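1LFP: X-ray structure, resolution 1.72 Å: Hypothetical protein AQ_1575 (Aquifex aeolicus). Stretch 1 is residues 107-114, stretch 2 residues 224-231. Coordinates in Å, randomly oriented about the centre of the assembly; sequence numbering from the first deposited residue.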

# COMPACT_ATOMS: atom_id res chain seq x y z
N ASN A 107 12.58 -12.74 -11.00
CA ASN A 107 12.87 -14.11 -10.58
C ASN A 107 13.30 -14.15 -9.11
O ASN A 107 12.90 -15.02 -8.34
CB ASN A 107 13.96 -14.71 -11.48
CG ASN A 107 14.33 -16.13 -11.10
OD1 ASN A 107 13.48 -17.01 -10.96
ND2 ASN A 107 15.63 -16.36 -10.93
N ARG A 108 14.12 -13.17 -8.74
CA ARG A 108 14.65 -13.05 -7.39
C ARG A 108 13.50 -12.82 -6.41
O ARG A 108 13.34 -13.55 -5.44
CB ARG A 108 15.64 -11.89 -7.34
CG ARG A 108 16.83 -12.16 -6.45
CD ARG A 108 16.96 -11.14 -5.34
NE ARG A 108 16.99 -9.76 -5.80
CZ ARG A 108 15.90 -9.03 -6.02
NH1 ARG A 108 14.70 -9.55 -5.84
NH2 ARG A 108 15.99 -7.76 -6.40
N THR A 109 12.72 -11.79 -6.70
CA THR A 109 11.58 -11.44 -5.87
C THR A 109 10.58 -12.59 -5.76
O THR A 109 10.07 -12.89 -4.68
CB THR A 109 10.87 -10.22 -6.42
OG1 THR A 109 11.81 -9.16 -6.55
CG2 THR A 109 9.78 -9.76 -5.47
N THR A 110 10.31 -13.26 -6.87
CA THR A 110 9.36 -14.37 -6.84
C THR A 110 9.80 -15.44 -5.87
O THR A 110 8.99 -15.98 -5.09
CB THR A 110 9.18 -14.99 -8.24
OG1 THR A 110 8.63 -13.99 -9.11
CG2 THR A 110 8.22 -16.18 -8.19
N SER A 111 11.08 -15.74 -5.89
CA SER A 111 11.58 -16.75 -4.98
C SER A 111 11.50 -16.26 -3.52
O SER A 111 11.13 -17.00 -2.62
CB SER A 111 13.00 -17.14 -5.37
OG SER A 111 13.57 -18.04 -4.44
N GLU A 112 11.81 -15.00 -3.28
CA GLU A 112 11.74 -14.50 -1.90
C GLU A 112 10.29 -14.60 -1.42
O GLU A 112 10.01 -15.00 -0.27
CB GLU A 112 12.16 -13.03 -1.85
CG GLU A 112 13.49 -12.71 -2.52
CD GLU A 112 13.74 -11.21 -2.64
OE1 GLU A 112 13.60 -10.50 -1.63
OE2 GLU A 112 14.10 -10.73 -3.74
N VAL A 113 9.36 -14.27 -2.30
CA VAL A 113 7.95 -14.27 -1.92
C VAL A 113 7.44 -15.68 -1.74
O VAL A 113 6.75 -15.97 -0.75
CB VAL A 113 7.12 -13.50 -2.95
CG1 VAL A 113 5.64 -13.73 -2.70
CG2 VAL A 113 7.43 -12.01 -2.85
N ARG A 114 7.84 -16.57 -2.64
CA ARG A 114 7.45 -17.96 -2.54
C ARG A 114 7.96 -18.49 -1.21
O ARG A 114 7.21 -19.13 -0.52
CB ARG A 114 8.03 -18.80 -3.68
CG ARG A 114 7.45 -20.23 -3.74
CD ARG A 114 7.92 -20.99 -4.98
NE ARG A 114 7.58 -20.31 -6.23
CZ ARG A 114 6.37 -20.32 -6.80
NH1 ARG A 114 5.37 -21.01 -6.26
NH2 ARG A 114 6.17 -19.65 -7.93
N ALA A 224 5.82 -10.73 7.13
CA ALA A 224 7.04 -11.17 6.49
C ALA A 224 7.10 -10.58 5.08
O ALA A 224 8.16 -10.13 4.62
CB ALA A 224 7.11 -12.70 6.48
N LEU A 225 5.97 -10.57 4.38
CA LEU A 225 5.98 -9.99 3.03
C LEU A 225 6.31 -8.50 3.08
O LEU A 225 7.00 -7.96 2.21
CB LEU A 225 4.63 -10.21 2.35
CG LEU A 225 4.31 -11.68 2.06
CD1 LEU A 225 2.82 -11.81 1.77
CD2 LEU A 225 5.16 -12.17 0.86
N GLU A 226 5.80 -7.83 4.10
CA GLU A 226 6.04 -6.40 4.26
C GLU A 226 7.52 -6.10 4.49
O GLU A 226 8.02 -5.02 4.14
CB GLU A 226 5.21 -5.87 5.45
CG GLU A 226 5.22 -4.36 5.59
CD GLU A 226 4.53 -3.68 4.43
OE1 GLU A 226 3.29 -3.84 4.31
OE2 GLU A 226 5.22 -3.01 3.63
N GLU A 227 8.24 -7.06 5.06
CA GLU A 227 9.65 -6.85 5.33
C GLU A 227 10.57 -6.95 4.12
O GLU A 227 11.78 -6.81 4.25
CB GLU A 227 10.13 -7.81 6.43
CG GLU A 227 9.55 -7.45 7.80
CD GLU A 227 9.90 -6.03 8.23
OE1 GLU A 227 11.10 -5.74 8.42
OE2 GLU A 227 8.97 -5.20 8.37
N LEU A 228 9.99 -7.21 2.96
CA LEU A 228 10.77 -7.30 1.74
C LEU A 228 10.80 -5.91 1.13
O LEU A 228 9.76 -5.22 0.99
CB LEU A 228 10.15 -8.30 0.75
CG LEU A 228 9.98 -9.73 1.27
CD1 LEU A 228 9.36 -10.60 0.18
CD2 LEU A 228 11.31 -10.29 1.72
N ASP A 229 12.01 -5.49 0.78
CA ASP A 229 12.26 -4.20 0.16
C ASP A 229 11.48 -4.12 -1.14
O ASP A 229 11.04 -3.07 -1.55
CB ASP A 229 13.74 -4.04 -0.16
CG ASP A 229 14.55 -3.51 1.01
OD1 ASP A 229 15.79 -3.63 0.96
OD2 ASP A 229 13.94 -2.98 1.97
N ASP A 230 11.34 -5.26 -1.80
CA ASP A 230 10.63 -5.27 -3.09
C ASP A 230 9.12 -5.10 -2.91
O ASP A 230 8.41 -4.82 -3.87
CB ASP A 230 10.87 -6.59 -3.84
CG ASP A 230 12.32 -6.78 -4.30
OD1 ASP A 230 13.03 -5.78 -4.53
OD2 ASP A 230 12.75 -7.95 -4.46
N VAL A 231 8.61 -5.29 -1.70
CA VAL A 231 7.16 -5.18 -1.54
C VAL A 231 6.67 -3.78 -1.18
O VAL A 231 7.19 -3.16 -0.26
CB VAL A 231 6.64 -6.20 -0.43
CG1 VAL A 231 5.15 -6.08 -0.30
CG2 VAL A 231 7.04 -7.65 -0.80
O HOH W 1 14.69 -5.09 -6.25

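The polar centre of this contact is the carboxylate of Asp230. Asp230 is buried, and its CA-to-CB bond points toward the helix of residues 107-114. Asp230 OD2 accepts a short hydrogen bond from Thr109 OG1, at 2.6 Å. Asp230 OD2 also lies 2.9 Å from Arg108 NH1. This pair is close enough for a salt bridge, but its hydrogen bond is weak, because the N-H...O angle is only 125°.

A water joins Arg108 and Asp230 by a second route. Water 1 donates to Asp230 OD1 at 2.5 Å and accepts from Arg108 NH2 at 3.0 Å. Both carboxylate oxygens of Asp230 are thus engaged.

Arg108 also serves its own helix. Arg108 NH1 forms a salt bridge with Glu112 OE2, one turn on, with a very short hydrogen bond of 2.5 Å. The two acids also lie close together: Glu112 OE2 and Asp230 OD2 are 3.2 Å apart. These are two acceptors with like charges, and they are not hydrogen-bonded. The positively charged guanidinium, through NH1, contacts both oxygens and can offset their repulsion. The CA-to-CB bond of Arg108 points sideways, yet the end of the side chain comes nearer to reach this cluster.

Asp230 sits in a type I turn from Leu228 to Val231. The turn is closed by the backbone hydrogen bond from Val231 N to Leu228 O, at 2.9 Å.

Beyond the charges the contact is apolar. Val113 packs against two leucines: Val113 CG2 meets Leu228 CD1 at 3.9 Å, and Val113 CG1 meets Leu225 CD2, also at 3.9 Å. Leu228 also reaches the acidic group, with Leu228 CD2 4.1 Å from Glu112 OE1. The two stretches together bury 300 Å², a modest area.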